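Local coordinates for protein O-phospho-L-seryl-tRNA:Cys-tRNA synthase (PDB 5X6B) that probably converts O-phosphoseryl-tRNA into cysteinyl-tRNA in a reaction dependent on pyridoxal phosphate, at residues V141-A146 with L196-H201; R325-E330 with I349-P354. One frame throughout, in Å; residues are numbered along the deposited sequence.

Contact 1 of 2, residues V141-A146 with L196-H201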
# COMPACT_ATOMS: atom_id res chain seq x y z
N VAL B 141 31.20 10.94 0.61
CA VAL B 141 31.24 12.40 0.48
C VAL B 141 29.85 12.93 0.15
O VAL B 141 29.29 12.63 -0.91
CB VAL B 141 32.26 12.84 -0.60
CG1 VAL B 141 32.25 14.34 -0.75
CG2 VAL B 141 33.65 12.35 -0.23
N LEU B 142 29.29 13.72 1.07
CA LEU B 142 27.94 14.24 0.93
C LEU B 142 27.86 15.72 1.32
O LEU B 142 28.75 16.24 1.99
CB LEU B 142 26.96 13.42 1.78
CG LEU B 142 27.33 13.06 3.23
CD1 LEU B 142 27.13 14.21 4.20
CD2 LEU B 142 26.53 11.85 3.70
N ASP B 143 26.78 16.38 0.91
CA ASP B 143 26.57 17.79 1.26
C ASP B 143 26.22 17.95 2.74
O ASP B 143 25.79 17.00 3.38
CB ASP B 143 25.46 18.40 0.39
CG ASP B 143 24.14 17.67 0.52
OD1 ASP B 143 24.14 16.45 0.76
OD2 ASP B 143 23.08 18.32 0.39
N LYS B 144 26.40 19.15 3.26
CA LYS B 144 26.12 19.41 4.67
C LYS B 144 24.63 19.51 4.96
O LYS B 144 24.21 19.51 6.12
CB LYS B 144 26.83 20.70 5.12
CG LYS B 144 27.79 20.48 6.27
CD LYS B 144 28.44 21.78 6.74
CE LYS B 144 29.95 21.72 6.51
NZ LYS B 144 30.69 22.79 7.25
N ASN B 145 23.83 19.58 3.90
CA ASN B 145 22.37 19.63 4.04
C ASN B 145 21.73 18.25 4.01
O ASN B 145 20.50 18.13 3.95
CB ASN B 145 21.75 20.49 2.94
CG ASN B 145 21.76 21.96 3.27
OD1 ASN B 145 22.03 22.36 4.41
ND2 ASN B 145 21.42 22.78 2.28
N ALA B 146 22.56 17.22 4.03
CA ALA B 146 22.08 15.85 3.84
C ALA B 146 21.12 15.42 4.95
O ALA B 146 21.26 15.82 6.11
CB ALA B 146 23.25 14.89 3.75
N LEU B 196 31.91 6.53 -2.26
CA LEU B 196 30.65 7.06 -2.77
C LEU B 196 30.51 8.57 -2.64
O LEU B 196 30.80 9.16 -1.60
CB LEU B 196 29.48 6.38 -2.05
CG LEU B 196 28.08 6.71 -2.55
CD1 LEU B 196 27.91 6.26 -3.99
CD2 LEU B 196 27.03 6.08 -1.65
N ILE B 197 30.05 9.20 -3.73
CA ILE B 197 29.66 10.60 -3.70
C ILE B 197 28.14 10.73 -3.64
O ILE B 197 27.42 10.15 -4.46
CB ILE B 197 30.20 11.36 -4.92
CG1 ILE B 197 31.72 11.25 -4.97
CG2 ILE B 197 29.77 12.82 -4.88
CD1 ILE B 197 32.31 11.83 -6.22
N LEU B 198 27.65 11.49 -2.66
CA LEU B 198 26.22 11.60 -2.41
C LEU B 198 25.75 13.06 -2.45
O LEU B 198 26.33 13.92 -1.79
CB LEU B 198 25.87 10.96 -1.06
CG LEU B 198 24.40 10.81 -0.65
CD1 LEU B 198 24.23 9.54 0.17
CD2 LEU B 198 23.91 12.01 0.15
N LEU B 199 24.69 13.32 -3.20
CA LEU B 199 24.11 14.66 -3.25
C LEU B 199 22.62 14.64 -2.91
O LEU B 199 21.82 14.01 -3.61
CB LEU B 199 24.32 15.30 -4.62
CG LEU B 199 23.63 16.66 -4.83
CD1 LEU B 199 24.16 17.69 -3.84
CD2 LEU B 199 23.80 17.14 -6.26
N THR B 200 22.25 15.32 -1.83
CA THR B 200 20.85 15.50 -1.49
C THR B 200 20.24 16.48 -2.49
O THR B 200 20.45 17.69 -2.38
CB THR B 200 20.67 16.03 -0.06
OG1 THR B 200 21.32 15.14 0.85
CG2 THR B 200 19.21 16.12 0.29
N HIS B 201 19.50 15.95 -3.46
CA HIS B 201 19.01 16.75 -4.59
C HIS B 201 18.17 17.94 -4.13
O HIS B 201 18.32 19.04 -4.66
CB HIS B 201 18.19 15.88 -5.54
CG HIS B 201 18.06 16.46 -6.91
ND1 HIS B 201 17.30 15.87 -7.90
CD2 HIS B 201 18.59 17.57 -7.46
CE1 HIS B 201 17.36 16.59 -9.00
NE2 HIS B 201 18.14 17.63 -8.76

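Contact 2 of 2, residues R325-E330 with I349-P354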
# COMPACT_ATOMS: atom_id res chain seq x y z
N ARG B 325 5.25 30.03 -4.33
CA ARG B 325 5.74 31.40 -4.38
C ARG B 325 4.67 32.40 -3.99
O ARG B 325 4.98 33.46 -3.43
CB ARG B 325 6.28 31.72 -5.78
CG ARG B 325 7.51 30.90 -6.11
CD ARG B 325 8.09 31.24 -7.46
NE ARG B 325 9.20 30.34 -7.78
CZ ARG B 325 9.87 30.36 -8.93
NH1 ARG B 325 9.55 31.23 -9.88
NH2 ARG B 325 10.86 29.50 -9.12
N TYR B 326 3.41 32.07 -4.26
CA TYR B 326 2.29 32.88 -3.79
C TYR B 326 2.30 32.97 -2.27
O TYR B 326 2.09 34.04 -1.70
CB TYR B 326 0.96 32.32 -4.27
CG TYR B 326 -0.25 32.99 -3.64
CD1 TYR B 326 -0.71 34.21 -4.10
CD2 TYR B 326 -0.91 32.39 -2.57
CE1 TYR B 326 -1.80 34.83 -3.52
CE2 TYR B 326 -2.01 33.00 -1.99
CZ TYR B 326 -2.45 34.21 -2.47
OH TYR B 326 -3.53 34.81 -1.88
N VAL B 327 2.55 31.84 -1.62
CA VAL B 327 2.61 31.77 -0.16
C VAL B 327 3.77 32.60 0.39
O VAL B 327 3.59 33.38 1.33
CB VAL B 327 2.74 30.31 0.33
CG1 VAL B 327 2.98 30.27 1.82
CG2 VAL B 327 1.49 29.51 -0.04
N VAL B 328 4.95 32.43 -0.20
CA VAL B 328 6.13 33.17 0.23
C VAL B 328 5.93 34.68 0.09
O VAL B 328 6.11 35.43 1.05
CB VAL B 328 7.40 32.76 -0.55
CG1 VAL B 328 8.51 33.77 -0.33
CG2 VAL B 328 7.85 31.37 -0.13
N ASP B 329 5.55 35.12 -1.11
CA ASP B 329 5.35 36.54 -1.38
C ASP B 329 4.32 37.15 -0.44
O ASP B 329 4.42 38.32 -0.07
CB ASP B 329 4.92 36.76 -2.84
CG ASP B 329 5.99 36.37 -3.84
OD1 ASP B 329 7.17 36.23 -3.44
OD2 ASP B 329 5.66 36.19 -5.03
N GLU B 330 3.35 36.34 -0.04
CA GLU B 330 2.22 36.84 0.72
C GLU B 330 2.50 36.89 2.22
O GLU B 330 2.12 37.85 2.90
CB GLU B 330 0.99 35.98 0.45
CG GLU B 330 -0.33 36.65 0.74
CD GLU B 330 -0.65 37.78 -0.23
OE1 GLU B 330 -0.13 37.77 -1.36
OE2 GLU B 330 -1.42 38.68 0.16
N ILE B 349 8.90 25.15 2.22
CA ILE B 349 9.26 26.50 2.65
C ILE B 349 9.67 26.55 4.11
O ILE B 349 8.98 26.01 4.98
CB ILE B 349 8.10 27.49 2.44
CG1 ILE B 349 7.52 27.37 1.03
CG2 ILE B 349 8.55 28.91 2.72
CD1 ILE B 349 6.26 28.19 0.84
N LYS B 350 10.80 27.19 4.38
CA LYS B 350 11.19 27.47 5.76
C LYS B 350 11.22 28.98 6.02
O LYS B 350 12.03 29.71 5.45
CB LYS B 350 12.55 26.86 6.07
CG LYS B 350 12.95 27.00 7.54
CD LYS B 350 14.27 26.28 7.81
CE LYS B 350 14.64 26.35 9.28
NZ LYS B 350 15.92 25.63 9.55
N PHE B 351 10.32 29.43 6.88
CA PHE B 351 10.24 30.84 7.25
C PHE B 351 10.94 31.11 8.57
O PHE B 351 10.80 30.35 9.53
CB PHE B 351 8.79 31.31 7.38
CG PHE B 351 8.05 31.43 6.07
CD1 PHE B 351 8.45 32.34 5.11
CD2 PHE B 351 6.93 30.65 5.82
CE1 PHE B 351 7.76 32.46 3.92
CE2 PHE B 351 6.24 30.76 4.63
CZ PHE B 351 6.66 31.67 3.68
N GLU B 352 11.69 32.21 8.63
CA GLU B 352 12.07 32.76 9.92
C GLU B 352 10.91 33.65 10.35
O GLU B 352 10.50 34.55 9.62
CB GLU B 352 13.37 33.56 9.83
CG GLU B 352 13.83 34.12 11.16
CD GLU B 352 15.06 34.98 11.03
OE1 GLU B 352 15.48 35.25 9.88
OE2 GLU B 352 15.61 35.39 12.07
N THR B 353 10.36 33.38 11.53
CA THR B 353 9.14 34.04 11.96
C THR B 353 9.28 34.74 13.31
O THR B 353 8.73 34.28 14.31
CB THR B 353 7.97 33.04 12.03
OG1 THR B 353 8.28 31.99 12.96
CG2 THR B 353 7.70 32.43 10.66
N PRO B 354 9.99 35.88 13.34
CA PRO B 354 10.22 36.62 14.58
C PRO B 354 8.92 37.07 15.25
O PRO B 354 8.83 37.06 16.48
CB PRO B 354 11.03 37.83 14.12
CG PRO B 354 11.64 37.43 12.83
CD PRO B 354 10.62 36.54 12.18

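Contact 1 of 2, residues V141-A146 with L196-H201
Val141 and Ile197 pair as parallel neighbours, CA to CA 4.8 Å, where strands 139-143 and 194-200 run side by side with their short segments only 11° from parallel. They belong to the seven-stranded mixed sheet whose strand order, 1-7-6-5-4-2-3, is that of the large domain of fold type I pyridoxal phosphate enzymes. Two backbone bonds on Val141 support the pairing: its N donates to Leu196 O at 2.9 Å, and its O accepts from Leu198 N at 2.7 Å, with an N-H...O angle of 170°. Beyond this pair the strands stay close, and the CA of Leu142 makes a CA-H...O contact with Leu198 O, which also has a hydrogen bond with the hydroxyl of Tyr180 in helix 179-188.

The side chains sort by face. Val141 and Ile197 lie on one side, both touching Tyr180. Leu142 and Leu198 lie on the other, where CB of Leu142 meets the CD2 branch of Leu198 at 3.7 Å and both reach Ser150 of helix 148-156.

At the strand ends a polar pair takes over. The side chains of Asp143 and Thr200 cross at about a right angle, and OD1 of Asp143 collects two donors from that one residue: the hydroxyl OG1 and, weakly, the backbone N. Thr200 can offer both because chi1 of -56° sets OG1 beside its own N. With an alanine here in place of Asp143, the Thr200 hydroxyl and amide would probably lose their shared acceptor, and the hydroxyl would probably be set free to turn. Past Asp143 the chain bends in a type I turn, closed by a bond from Ala146 N to Asp143 O, which brings Ala146 alongside Thr200. OG1 of Thr200 reaches Asp143 OD1 on its syn lone pair, at 3.1 Å.

Contact 2 of 2, residues R325-E330 with I349-P354
Val327 and Val328 of helix 317-331 meet Ile349 and Phe351 of strand 349-352 through apolar contacts alone; no hydrogen bond crosses. The two short segments run almost parallel, 4° apart, with axes 10.3 Å from each other, so side chains fill the space between the backbones.

Among the aliphatic contacts, CD1 of Ile349 touches both valines, 3.7 Å from Val328 CG2 and 4.0 Å from Val327 CG1, the two lying in directions roughly at right angles. With CD1 anti to CA (chi2 172°), the longer branch of Ile349 is extended and its end reaches the helix. Its other branch, CG2, also lies close to Val328 CG2.

The aromatic contacts involve the far end of Phe351. CZ comes 3.8 Å from Val328 CA, which lies at the ring edge and in its plane, while CZ is 4.0 Å from Val328 CG2. Ile349 CG2 lies over one face of the same ring, offset toward its rim.

Strand 349-352 is the middle one of an antiparallel sheet, flanked by 337-338 and 389-392. Val327 also touches Met392 of the latter and Val402 of helix 399-415, while Glu330 forms a salt bridge with Lys410, so helix 317-331 packs against both sheet and helix.

Overall arrangement
Contact 1 comes first along the chain and closes before contact 2 opens. Their centres are about 26 Å apart, and the nearest atoms, about 9 Å from each other, do not touch. They share no sheet: 141-146 with 196-201 joins two adjacent parallel strands inside the seven-stranded mixed sheet, whereas 325-330 with 349-354 lays a helix on the three-stranded antiparallel sheet. Such a division is consistent with the large and small C-terminal domains of fold type I enzymes. The centre of contact 1 is about 14 Å, and that of contact 2 about 21 Å, from the centre of the chain. Both are buried within one subunit, and no other chain of the four-chain assembly touches their segments.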